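Local coordinates for protein ancestral D-type dye decolorizing peroxidase (Geotrichum candidum, PDB 7ANV) that probably uses hydrogen peroxide at its bound haem to oxidise dyes and other substrates, as a member of the D-type dye-decolorizing peroxidases, at residues Arg35-Lys39 against Leu482-Ala488; Ala134-Ile140 against Val177-Gln181; Pro269-Pro273 against Thr449-Asn453. One frame throughout, in Å; residues are numbered along the deposited sequence.

Contact 1 (Arg35-Lys39 against Leu482-Ala488); sequences RKHLK and LKDTFAA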
ATOM      1  N   ARG A  35       4.348 -16.189  24.603  1.00 24.94           N
ATOM      2  CA  ARG A  35       4.888 -14.995  25.286  1.00 26.47           C
ATOM      3  C   ARG A  35       6.340 -15.274  25.687  1.00 25.94           C
ATOM      4  O   ARG A  35       7.152 -14.337  25.614  1.00 25.22           O
ATOM      5  CB  ARG A  35       3.979 -14.553  26.431  1.00 28.03           C
ATOM      6  CG  ARG A  35       2.583 -14.133  25.994  1.00 30.12           C
ATOM      7  CD  ARG A  35       1.751 -13.580  27.145  1.00 33.05           C
ATOM      8  NE  ARG A  35       2.260 -12.277  27.566  1.00 37.00           N
ATOM      9  CZ  ARG A  35       2.235 -11.781  28.815  1.00 41.94           C
ATOM     10  NH1 ARG A  35       1.708 -12.464  29.829  1.00 42.36           N
ATOM     11  NH2 ARG A  35       2.758 -10.586  29.050  1.00 42.88           N
ATOM     12  N   LYS A  36       6.693 -16.506  26.056  1.00 27.57           N
ATOM     13  CA  LYS A  36       8.095 -16.874  26.412  1.00 28.29           C
ATOM     14  C   LYS A  36       8.943 -16.854  25.155  1.00 26.24           C
ATOM     15  O   LYS A  36      10.051 -16.269  25.193  1.00 25.95           O
ATOM     16  CB  LYS A  36       8.174 -18.287  27.004  1.00 32.13           C
ATOM     17  CG  LYS A  36       7.564 -18.394  28.383  1.00 38.22           C
ATOM     18  CD  LYS A  36       8.183 -17.410  29.357  1.00 43.21           C
ATOM     19  CE  LYS A  36       7.917 -17.771  30.802  1.00 46.64           C
ATOM     20  NZ  LYS A  36       7.877 -16.562  31.653  1.00 49.36           N
ATOM     21  N   HIS A  37       8.441 -17.472  24.079  1.00 24.89           N
ATOM     22  CA  HIS A  37       9.129 -17.539  22.765  1.00 23.54           C
ATOM     23  C   HIS A  37       9.417 -16.141  22.229  1.00 23.84           C
ATOM     24  O   HIS A  37      10.520 -15.901  21.706  1.00 23.21           O
ATOM     25  CB  HIS A  37       8.301 -18.348  21.770  1.00 23.11           C
ATOM     26  CG  HIS A  37       8.225 -19.794  22.129  1.00 23.12           C
ATOM     27  ND1 HIS A  37       7.329 -20.663  21.524  1.00 22.62           N
ATOM     28  CD2 HIS A  37       8.944 -20.529  23.015  1.00 23.22           C
ATOM     29  CE1 HIS A  37       7.521 -21.867  22.036  1.00 23.67           C
ATOM     30  NE2 HIS A  37       8.496 -21.817  22.944  1.00 23.16           N
ATOM     31  N   LEU A  38       8.452 -15.238  22.370  1.00 24.04           N
ATOM     32  CA  LEU A  38       8.571 -13.858  21.850  1.00 23.69           C
ATOM     33  C   LEU A  38       9.776 -13.152  22.465  1.00 23.32           C
ATOM     34  O   LEU A  38      10.420 -12.363  21.759  1.00 22.31           O
ATOM     35  CB  LEU A  38       7.279 -13.103  22.135  1.00 24.40           C
ATOM     36  CG  LEU A  38       7.202 -11.721  21.507  1.00 25.42           C
ATOM     37  CD1 LEU A  38       7.227 -11.801  19.992  1.00 25.18           C
ATOM     38  CD2 LEU A  38       5.952 -10.998  21.972  1.00 26.44           C
ATOM     39  N   LYS A  39      10.157 -13.483  23.693  1.00 25.10           N
ATOM     40  CA  LYS A  39      11.352 -12.891  24.349  1.00 25.74           C
ATOM     41  C   LYS A  39      12.608 -13.163  23.497  1.00 24.78           C
ATOM     42  O   LYS A  39      13.482 -12.288  23.401  1.00 24.33           O
ATOM     43  CB  LYS A  39      11.498 -13.425  25.768  1.00 29.42           C
ATOM     44  CG  LYS A  39      12.361 -12.549  26.651  1.00 33.78           C
ATOM     45  CD  LYS A  39      12.480 -12.965  28.117  1.00 37.34           C
ATOM     46  CE  LYS A  39      12.934 -11.776  28.949  1.00 41.05           C
ATOM     47  NZ  LYS A  39      13.333 -12.135  30.335  1.00 45.54           N
ATOM     48  N   LEU A 482       6.802  -4.774  22.984  1.00 22.04           N
ATOM     49  CA  LEU A 482       7.115  -6.205  22.790  1.00 23.87           C
ATOM     50  C   LEU A 482       7.776  -6.754  24.069  1.00 25.19           C
ATOM     51  O   LEU A 482       7.342  -7.816  24.532  1.00 26.31           O
ATOM     52  CB  LEU A 482       8.017  -6.384  21.573  1.00 23.70           C
ATOM     53  CG  LEU A 482       7.354  -6.138  20.222  1.00 22.92           C
ATOM     54  CD1 LEU A 482       8.369  -6.339  19.115  1.00 23.13           C
ATOM     55  CD2 LEU A 482       6.128  -7.033  19.990  1.00 23.25           C
ATOM     56  N   LYS A 483       8.723  -6.025  24.666  1.00 26.51           N
ATOM     57  CA  LYS A 483       9.497  -6.485  25.846  1.00 28.20           C
ATOM     58  C   LYS A 483       8.623  -6.482  27.099  1.00 28.82           C
ATOM     59  O   LYS A 483       8.697  -7.466  27.874  1.00 28.73           O
ATOM     60  CB  LYS A 483      10.693  -5.572  26.097  1.00 29.64           C
ATOM     61  CG  LYS A 483      11.862  -5.788  25.164  1.00 31.87           C
ATOM     62  CD  LYS A 483      12.970  -4.767  25.331  1.00 32.93           C
ATOM     63  CE  LYS A 483      14.184  -5.091  24.492  1.00 33.75           C
ATOM     64  NZ  LYS A 483      15.277  -4.123  24.721  1.00 34.95           N
ATOM     65  N   ASP A 484       7.895  -5.391  27.333  1.00 28.76           N
ATOM     66  CA  ASP A 484       7.298  -5.079  28.657  1.00 30.94           C
ATOM     67  C   ASP A 484       5.839  -5.512  28.684  1.00 29.67           C
ATOM     68  O   ASP A 484       5.357  -5.782  29.766  1.00 32.51           O
ATOM     69  CB  ASP A 484       7.512  -3.610  29.040  1.00 33.07           C
ATOM     70  CG  ASP A 484       8.991  -3.265  29.079  1.00 36.01           C
ATOM     71  OD1 ASP A 484       9.806  -4.183  29.295  1.00 39.64           O
ATOM     72  OD2 ASP A 484       9.332  -2.083  28.822  1.00 42.13           O
ATOM     73  N   THR A 485       5.171  -5.692  27.548  1.00 27.24           N
ATOM     74  CA  THR A 485       3.738  -6.072  27.556  1.00 26.48           C
ATOM     75  C   THR A 485       3.494  -7.423  26.867  1.00 26.43           C
ATOM     76  O   THR A 485       2.684  -8.217  27.404  1.00 27.82           O
ATOM     77  CB  THR A 485       2.895  -4.973  26.912  1.00 26.78           C
ATOM     78  OG1 THR A 485       3.066  -3.807  27.740  1.00 28.22           O
ATOM     79  CG2 THR A 485       1.456  -5.395  26.762  1.00 26.52           C
ATOM     80  N   PHE A 486       4.038  -7.649  25.668  1.00 25.20           N
ATOM     81  CA  PHE A 486       3.693  -8.840  24.857  1.00 25.24           C
ATOM     82  C   PHE A 486       4.460 -10.065  25.369  1.00 26.25           C
ATOM     83  O   PHE A 486       3.839 -11.135  25.490  1.00 27.68           O
ATOM     84  CB  PHE A 486       3.938  -8.589  23.372  1.00 24.96           C
ATOM     85  CG  PHE A 486       2.933  -7.681  22.751  1.00 25.10           C
ATOM     86  CD1 PHE A 486       2.904  -6.321  23.056  1.00 24.96           C
ATOM     87  CD2 PHE A 486       2.017  -8.174  21.840  1.00 24.74           C
ATOM     88  CE1 PHE A 486       1.967  -5.485  22.477  1.00 24.55           C
ATOM     89  CE2 PHE A 486       1.080  -7.328  21.271  1.00 24.96           C
ATOM     90  CZ  PHE A 486       1.041  -5.996  21.603  1.00 23.98           C
ATOM     91  N   ALA A 487       5.759  -9.912  25.622  1.00 26.04           N
ATOM     92  CA  ALA A 487       6.663 -11.001  26.028  1.00 28.37           C
ATOM     93  C   ALA A 487       6.467 -11.299  27.514  1.00 31.31           C
ATOM     94  O   ALA A 487       5.962 -10.448  28.248  1.00 30.67           O
ATOM     95  CB  ALA A 487       8.097 -10.627  25.734  1.00 28.15           C
ATOM     96  N   ALA A 488       6.853 -12.495  27.915  1.00 34.69           N
ATOM     97  CA  ALA A 488       6.787 -13.009  29.304  1.00 40.13           C
ATOM     98  C   ALA A 488       8.147 -13.617  29.666  1.00 44.71           C
ATOM     99  O   ALA A 488       8.954 -13.977  28.778  1.00 45.33           O
ATOM    100  CB  ALA A 488       5.699 -14.049  29.405  1.00 41.68           C
ATOM    101  OXT ALA A 488       8.445 -13.754  30.863  1.00 49.28           O
TER

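Contact 2 (Ala134-Ile140 against Val177-Gln181); sequences AFKEKDI and VLTIQ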
ATOM      1  N   ALA A 134      -7.706 -18.750   3.425  1.00 41.41           N
ATOM      2  CA  ALA A 134      -6.906 -18.465   4.638  1.00 41.49           C
ATOM      3  C   ALA A 134      -7.347 -17.137   5.256  1.00 39.34           C
ATOM      4  O   ALA A 134      -7.354 -17.034   6.469  1.00 40.50           O
ATOM      5  CB  ALA A 134      -5.426 -18.485   4.313  1.00 41.91           C
ATOM      6  N   PHE A 135      -7.739 -16.150   4.444  1.00 36.47           N
ATOM      7  CA  PHE A 135      -8.113 -14.796   4.917  1.00 35.58           C
ATOM      8  C   PHE A 135      -9.589 -14.739   5.342  1.00 39.46           C
ATOM      9  O   PHE A 135     -10.018 -13.832   6.106  1.00 37.62           O
ATOM     10  CB  PHE A 135      -7.814 -13.805   3.798  1.00 31.76           C
ATOM     11  CG  PHE A 135      -6.351 -13.486   3.658  1.00 29.96           C
ATOM     12  CD1 PHE A 135      -5.661 -12.972   4.740  1.00 30.38           C
ATOM     13  CD2 PHE A 135      -5.681 -13.673   2.466  1.00 29.39           C
ATOM     14  CE1 PHE A 135      -4.324 -12.639   4.624  1.00 30.28           C
ATOM     15  CE2 PHE A 135      -4.338 -13.345   2.357  1.00 30.07           C
ATOM     16  CZ  PHE A 135      -3.672 -12.822   3.434  1.00 29.89           C
ATOM     17  N   LYS A 136     -10.346 -15.706   4.831  1.00 43.82           N
ATOM     18  CA  LYS A 136     -11.826 -15.712   4.844  1.00 50.20           C
ATOM     19  C   LYS A 136     -12.225 -16.640   5.985  1.00 54.91           C
ATOM     20  O   LYS A 136     -13.028 -16.224   6.834  1.00 60.59           O
ATOM     21  CB  LYS A 136     -12.322 -16.138   3.455  1.00 50.83           C
ATOM     22  CG  LYS A 136     -13.820 -16.056   3.223  1.00 54.25           C
ATOM     23  CD  LYS A 136     -14.335 -17.039   2.191  1.00 57.53           C
ATOM     24  CE  LYS A 136     -13.921 -16.672   0.784  1.00 56.06           C
ATOM     25  NZ  LYS A 136     -15.034 -16.842  -0.179  1.00 58.31           N
ATOM     26  N   GLU A 137     -11.610 -17.824   6.035  1.00 57.75           N
ATOM     27  CA  GLU A 137     -12.033 -18.963   6.894  1.00 63.08           C
ATOM     28  C   GLU A 137     -11.363 -18.887   8.269  1.00 63.08           C
ATOM     29  O   GLU A 137     -11.986 -19.323   9.247  1.00 66.16           O
ATOM     30  CB  GLU A 137     -11.672 -20.313   6.259  1.00 66.25           C
ATOM     31  CG  GLU A 137     -12.247 -20.532   4.867  1.00 66.89           C
ATOM     32  CD  GLU A 137     -13.755 -20.428   4.746  1.00 70.21           C
ATOM     33  OE1 GLU A 137     -14.466 -20.710   5.744  1.00 75.58           O
ATOM     34  OE2 GLU A 137     -14.220 -20.060   3.648  1.00 70.71           O
ATOM     35  N   LYS A 138     -10.154 -18.338   8.347  1.00 59.84           N
ATOM     36  CA  LYS A 138      -9.178 -18.769   9.377  1.00 61.42           C
ATOM     37  C   LYS A 138      -8.870 -17.640  10.373  1.00 60.80           C
ATOM     38  O   LYS A 138      -9.054 -16.460  10.010  1.00 60.67           O
ATOM     39  CB  LYS A 138      -7.973 -19.356   8.638  1.00 60.59           C
ATOM     40  CG  LYS A 138      -8.307 -20.613   7.834  1.00 62.89           C
ATOM     41  CD  LYS A 138      -7.239 -21.698   7.847  1.00 65.23           C
ATOM     42  CE  LYS A 138      -6.355 -21.678   6.614  1.00 62.64           C
ATOM     43  NZ  LYS A 138      -5.025 -22.284   6.874  1.00 63.84           N
ATOM     44  N   ASP A 139      -8.435 -18.020  11.585  1.00 61.35           N
ATOM     45  CA  ASP A 139      -8.154 -17.110  12.722  1.00 62.50           C
ATOM     46  C   ASP A 139      -6.674 -16.690  12.652  1.00 58.92           C
ATOM     47  O   ASP A 139      -5.783 -17.364  13.220  1.00 60.25           O
ATOM     48  CB  ASP A 139      -8.570 -17.742  14.058  1.00 69.42           C
ATOM     49  CG  ASP A 139      -9.285 -16.769  14.985  1.00 73.42           C
ATOM     50  OD1 ASP A 139      -9.730 -15.703  14.472  1.00 70.97           O
ATOM     51  OD2 ASP A 139      -9.377 -17.060  16.214  1.00 78.65           O
ATOM     52  N   ILE A 140      -6.425 -15.603  11.935  1.00 26.55           N
ATOM     53  CA  ILE A 140      -5.072 -14.993  11.842  1.00 23.69           C
ATOM     54  C   ILE A 140      -4.873 -14.093  13.073  1.00 22.59           C
ATOM     55  O   ILE A 140      -5.627 -13.078  13.262  1.00 22.09           O
ATOM     56  CB  ILE A 140      -4.890 -14.255  10.508  1.00 23.76           C
ATOM     57  CG1 ILE A 140      -4.950 -15.226   9.331  1.00 24.35           C
ATOM     58  CG2 ILE A 140      -3.576 -13.489  10.522  1.00 23.06           C
ATOM     59  CD1 ILE A 140      -5.055 -14.541   8.005  1.00 25.86           C
ATOM     60  N   VAL A 177      -0.865 -20.247   9.214  1.00 24.33           N
ATOM     61  CA  VAL A 177      -2.175 -20.164   8.503  1.00 25.10           C
ATOM     62  C   VAL A 177      -1.897 -20.027   7.018  1.00 24.92           C
ATOM     63  O   VAL A 177      -2.560 -20.661   6.192  1.00 26.35           O
ATOM     64  CB  VAL A 177      -3.022 -18.983   9.013  1.00 25.71           C
ATOM     65  CG1 VAL A 177      -4.346 -18.873   8.278  1.00 26.85           C
ATOM     66  CG2 VAL A 177      -3.239 -19.057  10.509  1.00 26.86           C
ATOM     67  N   LEU A 178      -0.898 -19.222   6.680  1.00 24.11           N
ATOM     68  CA  LEU A 178      -0.619 -18.870   5.276  1.00 25.22           C
ATOM     69  C   LEU A 178       0.785 -18.269   5.238  1.00 24.22           C
ATOM     70  O   LEU A 178       1.128 -17.453   6.131  1.00 22.16           O
ATOM     71  CB  LEU A 178      -1.671 -17.870   4.767  1.00 26.81           C
ATOM     72  CG  LEU A 178      -1.471 -17.359   3.341  1.00 29.53           C
ATOM     73  CD1 LEU A 178      -1.677 -18.457   2.306  1.00 31.98           C
ATOM     74  CD2 LEU A 178      -2.392 -16.184   3.043  1.00 30.50           C
ATOM     75  N   THR A 179       1.542 -18.633   4.215  1.00 23.02           N
ATOM     76  CA  THR A 179       2.784 -17.910   3.878  1.00 24.02           C
ATOM     77  C   THR A 179       2.645 -17.359   2.467  1.00 23.75           C
ATOM     78  O   THR A 179       2.156 -18.115   1.586  1.00 22.87           O
ATOM     79  CB  THR A 179       4.001 -18.827   4.016  1.00 26.81           C
ATOM     80  OG1 THR A 179       3.965 -19.336   5.346  1.00 28.48           O
ATOM     81  CG2 THR A 179       5.305 -18.103   3.793  1.00 28.51           C
ATOM     82  N   ILE A 180       3.019 -16.096   2.262  1.00 22.64           N
ATOM     83  CA  ILE A 180       2.984 -15.488   0.904  1.00 22.12           C
ATOM     84  C   ILE A 180       4.376 -14.908   0.705  1.00 21.93           C
ATOM     85  O   ILE A 180       4.818 -14.123   1.548  1.00 20.89           O
ATOM     86  CB  ILE A 180       1.894 -14.401   0.737  1.00 24.12           C
ATOM     87  CG1 ILE A 180       0.564 -14.793   1.383  1.00 25.79           C
ATOM     88  CG2 ILE A 180       1.768 -14.090  -0.754  1.00 24.33           C
ATOM     89  CD1 ILE A 180      -0.562 -13.751   1.292  1.00 26.03           C
ATOM     90  N   GLN A 181       4.966 -15.186  -0.431  1.00 21.66           N
ATOM     91  CA  GLN A 181       6.257 -14.601  -0.818  1.00 21.07           C
ATOM     92  C   GLN A 181       6.063 -13.497  -1.852  1.00 21.60           C
ATOM     93  O   GLN A 181       5.384 -13.728  -2.883  1.00 21.55           O
ATOM     94  CB  GLN A 181       7.139 -15.710  -1.380  1.00 22.14           C
ATOM     95  CG  GLN A 181       8.538 -15.219  -1.737  1.00 22.37           C
ATOM     96  CD  GLN A 181       9.340 -16.353  -2.312  1.00 24.14           C
ATOM     97  OE1 GLN A 181       9.553 -17.355  -1.628  1.00 25.52           O
ATOM     98  NE2 GLN A 181       9.692 -16.262  -3.594  1.00 24.23           N
TER

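Contact 3 (Pro269-Pro273 against Thr449-Asn453); sequences PIKLP and TDPNN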
ATOM      1  N   PRO A 269      -6.830   3.664 -27.293  1.00 24.01           N
ATOM      2  CA  PRO A 269      -5.812   4.717 -27.434  1.00 23.87           C
ATOM      3  C   PRO A 269      -6.476   6.102 -27.499  1.00 23.77           C
ATOM      4  O   PRO A 269      -7.513   6.275 -28.188  1.00 24.30           O
ATOM      5  CB  PRO A 269      -5.149   4.378 -28.778  1.00 24.66           C
ATOM      6  CG  PRO A 269      -6.262   3.671 -29.548  1.00 25.67           C
ATOM      7  CD  PRO A 269      -6.927   2.803 -28.489  1.00 25.54           C
ATOM      8  N   ILE A 270      -5.876   7.061 -26.818  1.00 22.97           N
ATOM      9  CA  ILE A 270      -6.247   8.493 -26.935  1.00 22.97           C
ATOM     10  C   ILE A 270      -5.813   8.984 -28.320  1.00 23.22           C
ATOM     11  O   ILE A 270      -4.653   8.750 -28.716  1.00 22.86           O
ATOM     12  CB  ILE A 270      -5.638   9.318 -25.792  1.00 22.12           C
ATOM     13  CG1 ILE A 270      -6.211   8.869 -24.461  1.00 22.04           C
ATOM     14  CG2 ILE A 270      -5.871  10.805 -26.020  1.00 21.96           C
ATOM     15  CD1 ILE A 270      -5.361   9.248 -23.278  1.00 21.02           C
ATOM     16  N   LYS A 271      -6.743   9.600 -29.025  1.00 23.44           N
ATOM     17  CA  LYS A 271      -6.467  10.378 -30.256  1.00 25.55           C
ATOM     18  C   LYS A 271      -6.624  11.868 -29.967  1.00 23.85           C
ATOM     19  O   LYS A 271      -7.740  12.330 -29.708  1.00 23.38           O
ATOM     20  CB  LYS A 271      -7.406   9.950 -31.381  1.00 29.52           C
ATOM     21  CG  LYS A 271      -7.374   8.459 -31.647  1.00 32.96           C
ATOM     22  CD  LYS A 271      -8.516   7.934 -32.498  1.00 38.26           C
ATOM     23  CE  LYS A 271      -8.798   6.487 -32.138  1.00 42.57           C
ATOM     24  NZ  LYS A 271      -9.793   5.876 -33.052  1.00 47.42           N
ATOM     25  N   LEU A 272      -5.515  12.579 -29.973  1.00 22.99           N
ATOM     26  CA  LEU A 272      -5.464  14.036 -29.744  1.00 22.22           C
ATOM     27  C   LEU A 272      -5.785  14.727 -31.051  1.00 22.25           C
ATOM     28  O   LEU A 272      -5.650  14.124 -32.118  1.00 21.86           O
ATOM     29  CB  LEU A 272      -4.075  14.423 -29.260  1.00 22.96           C
ATOM     30  CG  LEU A 272      -3.595  13.811 -27.951  1.00 23.09           C
ATOM     31  CD1 LEU A 272      -2.211  14.328 -27.651  1.00 23.61           C
ATOM     32  CD2 LEU A 272      -4.538  14.130 -26.819  1.00 23.59           C
ATOM     33  N   PRO A 273      -6.274  15.989 -31.013  1.00 22.02           N
ATOM     34  CA  PRO A 273      -6.499  16.742 -32.230  1.00 23.14           C
ATOM     35  C   PRO A 273      -5.271  16.703 -33.152  1.00 23.38           C
ATOM     36  O   PRO A 273      -4.147  16.853 -32.711  1.00 22.91           O
ATOM     37  CB  PRO A 273      -6.768  18.170 -31.736  1.00 23.04           C
ATOM     38  CG  PRO A 273      -7.326  17.962 -30.341  1.00 22.43           C
ATOM     39  CD  PRO A 273      -6.557  16.767 -29.795  1.00 22.18           C
ATOM     40  N   THR A 449     -10.073  11.304 -19.284  1.00 20.03           N
ATOM     41  CA  THR A 449      -8.852  10.653 -19.809  1.00 20.52           C
ATOM     42  C   THR A 449      -8.454  11.286 -21.140  1.00 20.89           C
ATOM     43  O   THR A 449      -7.259  11.274 -21.433  1.00 20.66           O
ATOM     44  CB  THR A 449      -8.996   9.131 -19.911  1.00 20.66           C
ATOM     45  OG1 THR A 449     -10.029   8.829 -20.839  1.00 21.92           O
ATOM     46  CG2 THR A 449      -9.300   8.536 -18.571  1.00 21.16           C
ATOM     47  N   ASP A 450      -9.405  11.777 -21.918  1.00 20.88           N
ATOM     48  CA  ASP A 450      -9.070  12.495 -23.180  1.00 22.25           C
ATOM     49  C   ASP A 450      -8.902  13.973 -22.841  1.00 21.89           C
ATOM     50  O   ASP A 450      -9.882  14.628 -22.531  1.00 21.99           O
ATOM     51  CB  ASP A 450     -10.150  12.260 -24.222  1.00 23.37           C
ATOM     52  CG  ASP A 450      -9.883  12.988 -25.517  1.00 24.88           C
ATOM     53  OD1 ASP A 450      -8.997  13.880 -25.549  1.00 24.57           O
ATOM     54  OD2 ASP A 450     -10.585  12.673 -26.476  1.00 26.38           O
ATOM     55  N   PRO A 451      -7.688  14.545 -22.863  1.00 21.03           N
ATOM     56  CA  PRO A 451      -7.499  15.907 -22.354  1.00 21.58           C
ATOM     57  C   PRO A 451      -8.228  16.950 -23.196  1.00 22.46           C
ATOM     58  O   PRO A 451      -8.462  18.046 -22.701  1.00 22.86           O
ATOM     59  CB  PRO A 451      -5.974  16.089 -22.364  1.00 21.47           C
ATOM     60  CG  PRO A 451      -5.512  15.163 -23.440  1.00 21.89           C
ATOM     61  CD  PRO A 451      -6.442  13.955 -23.358  1.00 21.13           C
ATOM     62  N   ASN A 452      -8.539  16.632 -24.456  1.00 22.02           N
ATOM     63  CA  ASN A 452      -9.225  17.618 -25.340  1.00 23.62           C
ATOM     64  C   ASN A 452     -10.720  17.333 -25.370  1.00 24.59           C
ATOM     65  O   ASN A 452     -11.444  18.129 -26.060  1.00 24.90           O
ATOM     66  CB  ASN A 452      -8.595  17.671 -26.729  1.00 24.49           C
ATOM     67  CG  ASN A 452      -7.141  18.078 -26.639  1.00 25.22           C
ATOM     68  OD1 ASN A 452      -6.259  17.231 -26.543  1.00 25.57           O
ATOM     69  ND2 ASN A 452      -6.892  19.387 -26.591  1.00 24.63           N
ATOM     70  N   ASN A 453     -11.194  16.293 -24.656  1.00 23.58           N
ATOM     71  CA  ASN A 453     -12.653  15.993 -24.574  1.00 25.33           C
ATOM     72  C   ASN A 453     -12.938  15.422 -23.196  1.00 22.93           C
ATOM     73  O   ASN A 453     -13.285  14.275 -23.094  1.00 23.77           O
ATOM     74  CB  ASN A 453     -13.153  15.027 -25.642  1.00 27.30           C
ATOM     75  CG  ASN A 453     -12.970  15.570 -27.040  1.00 30.22           C
ATOM     76  OD1 ASN A 453     -13.713  16.455 -27.468  1.00 33.42           O
ATOM     77  ND2 ASN A 453     -11.989  15.044 -27.754  1.00 32.33           N
TER
HETATM   78  O   HOH W   1      -8.605  14.441 -28.244  1.00 25.87           O
HETATM   79  O   HOH W   2      -9.327   9.984 -27.954  1.00 28.02           O

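Contact 1 (Arg35-Lys39 against Leu482-Ala488)
With CG beside its own backbone N (chi1 -62°) and a bend at chi3 (70°), R35 curls its guanidinium back over the chain end that runs from T485 to A488. NE donates to the carbonyl O of F486 at 2.8 Å, an acceptor lying close to the guanidinium plane, while NH2 of R35 reaches the carbonyl O of T485 at 2.9 Å along a more bent path, 133° at the hydrogen. Both donors stand above the planes of the carbonyls they meet, and the CB of A488 covers one face of the guanidinium. R35 thus collects carbonyls from the last turn of helix 479-486, which widens into a pi-type turn before A487 leaves helical geometry. That helix runs antiparallel to helix 31-41, the axes of the two short segments passing 10.0 Å apart, so the C-terminus of the chain is laid against a helix of the N-terminal dimeric alpha+beta barrel domain. The backbone joins in: A488 N donates to R35 O at 3.0 Å. One residue on, K36 bends at chi2, and its NZ forms a salt bridge with the terminal oxygen OXT of A488, also at 3.0 Å. On the buried side, L38 pushes CD2 against CB of F486 at 3.4 Å, and the F486 ring leads away to meet F84 of strand 78-84, the strand whose I82 also touches L38.

Contact 2 (Ala134-Ile140 against Val177-Gln181)
A lysine that ends on a backbone carbonyl is the odd element in this otherwise apolar contact: NZ of K138 donates to the carbonyl O of V177 at 3.0 Å, in the carbonyl plane and on a lone pair. The lysine side chain turns at chi2 and chi3, bringing CE and NZ back over CG1 of V177 (NZ to CG1 3.8 Å); CB of K138 already lies 3.7 Å from that methyl. The same methyl is the hub of the packing. With CG1 anti to the backbone N (chi1 179°), V177 also meets CG1 of I140 at 3.8 Å, the two side chains crossing at a slant, and touches CB of A134. Next along the strand, L178 sets its CB 3.8 Å from CB of A134 and sends CD2 to the F135 ring, where it lies 3.5 Å from CE2; the two side chains are roughly perpendicular. I180 points back at the phenylalanine, placing its CD1 at the ring edge, 3.9 Å from CZ. Further contacts of F135, edge-to-face with F25 and with F251 of strand 247-256, carry the apolar cluster beyond helix 133-137 and strand 174-183. A classic beta bulge places V177 and L178 together opposite F25 of strand 20-28. The short helix 133-137 packs on the bulged outer strand of the four-stranded antiparallel sheet in the N-terminal ferredoxin-like half, the alpha+beta architecture of dye-decolorizing peroxidases.

Contact 3 (Pro269-Pro273 against Thr449-Asn453)
An Asx turn overlapping a type I beta turn, D450 to N453, forms one side of this meeting of two loops; the other is the extended segment 269-273 between helices 258-267 and 279-291. Residues 270-273 and 449-452 run in nearly the same direction, 6° apart end to end. D450 OD1 accepts from the backbone N of N452 at 3.0 Å, and OD2 takes ND2 of N453 along a nearly straight path, 169° at the hydrogen, both donors lying above the carboxylate plane. Held in this way, the carboxylate is linked to the opposite backbone through water: water 1 donates to K271 O and to D450 OD1, and water 2 accepts from K271 N while giving a weak bond to D450 OD2. Direct touching is by van der Waals contact: methyl and ring carbons meet one another and two oxygens. I270 carries CD1 to within 3.3 Å of the carbonyl O of T449, an oxygen that also receives NE of R289 from helix 279-291. CD2 of L272 packs at 3.7 Å on CG of P451, the side chains nearly perpendicular. At the outer end the P273 ring leans on the N452 amide, with CD of P273 3.3 Å from OD1 of N452.

How the contacts relate
Contact 1 spans nearly the whole sequence, joining helix 31-41 to the chain end, and contacts 2 and 3 both fall between its two ends in sequence, contact 2 being complete before contact 3 begins. Contact 2 and the 35-39 side of contact 1 lie in the N-terminal alpha+beta half; the centres are about 23 Å apart. Contact 3 lies on the other side of the chain's centre, about 59 Å from contact 1 and 44 Å from contact 2, centre to centre. Helix 479-486 follows strand 466-476 of the second four-stranded sheet, so contact 1 ties the end of that half back to the first, whereas contact 3 joins two peripheral loops. Contact 2 is the buried member, the side chain of I180 about 13 Å from the haem.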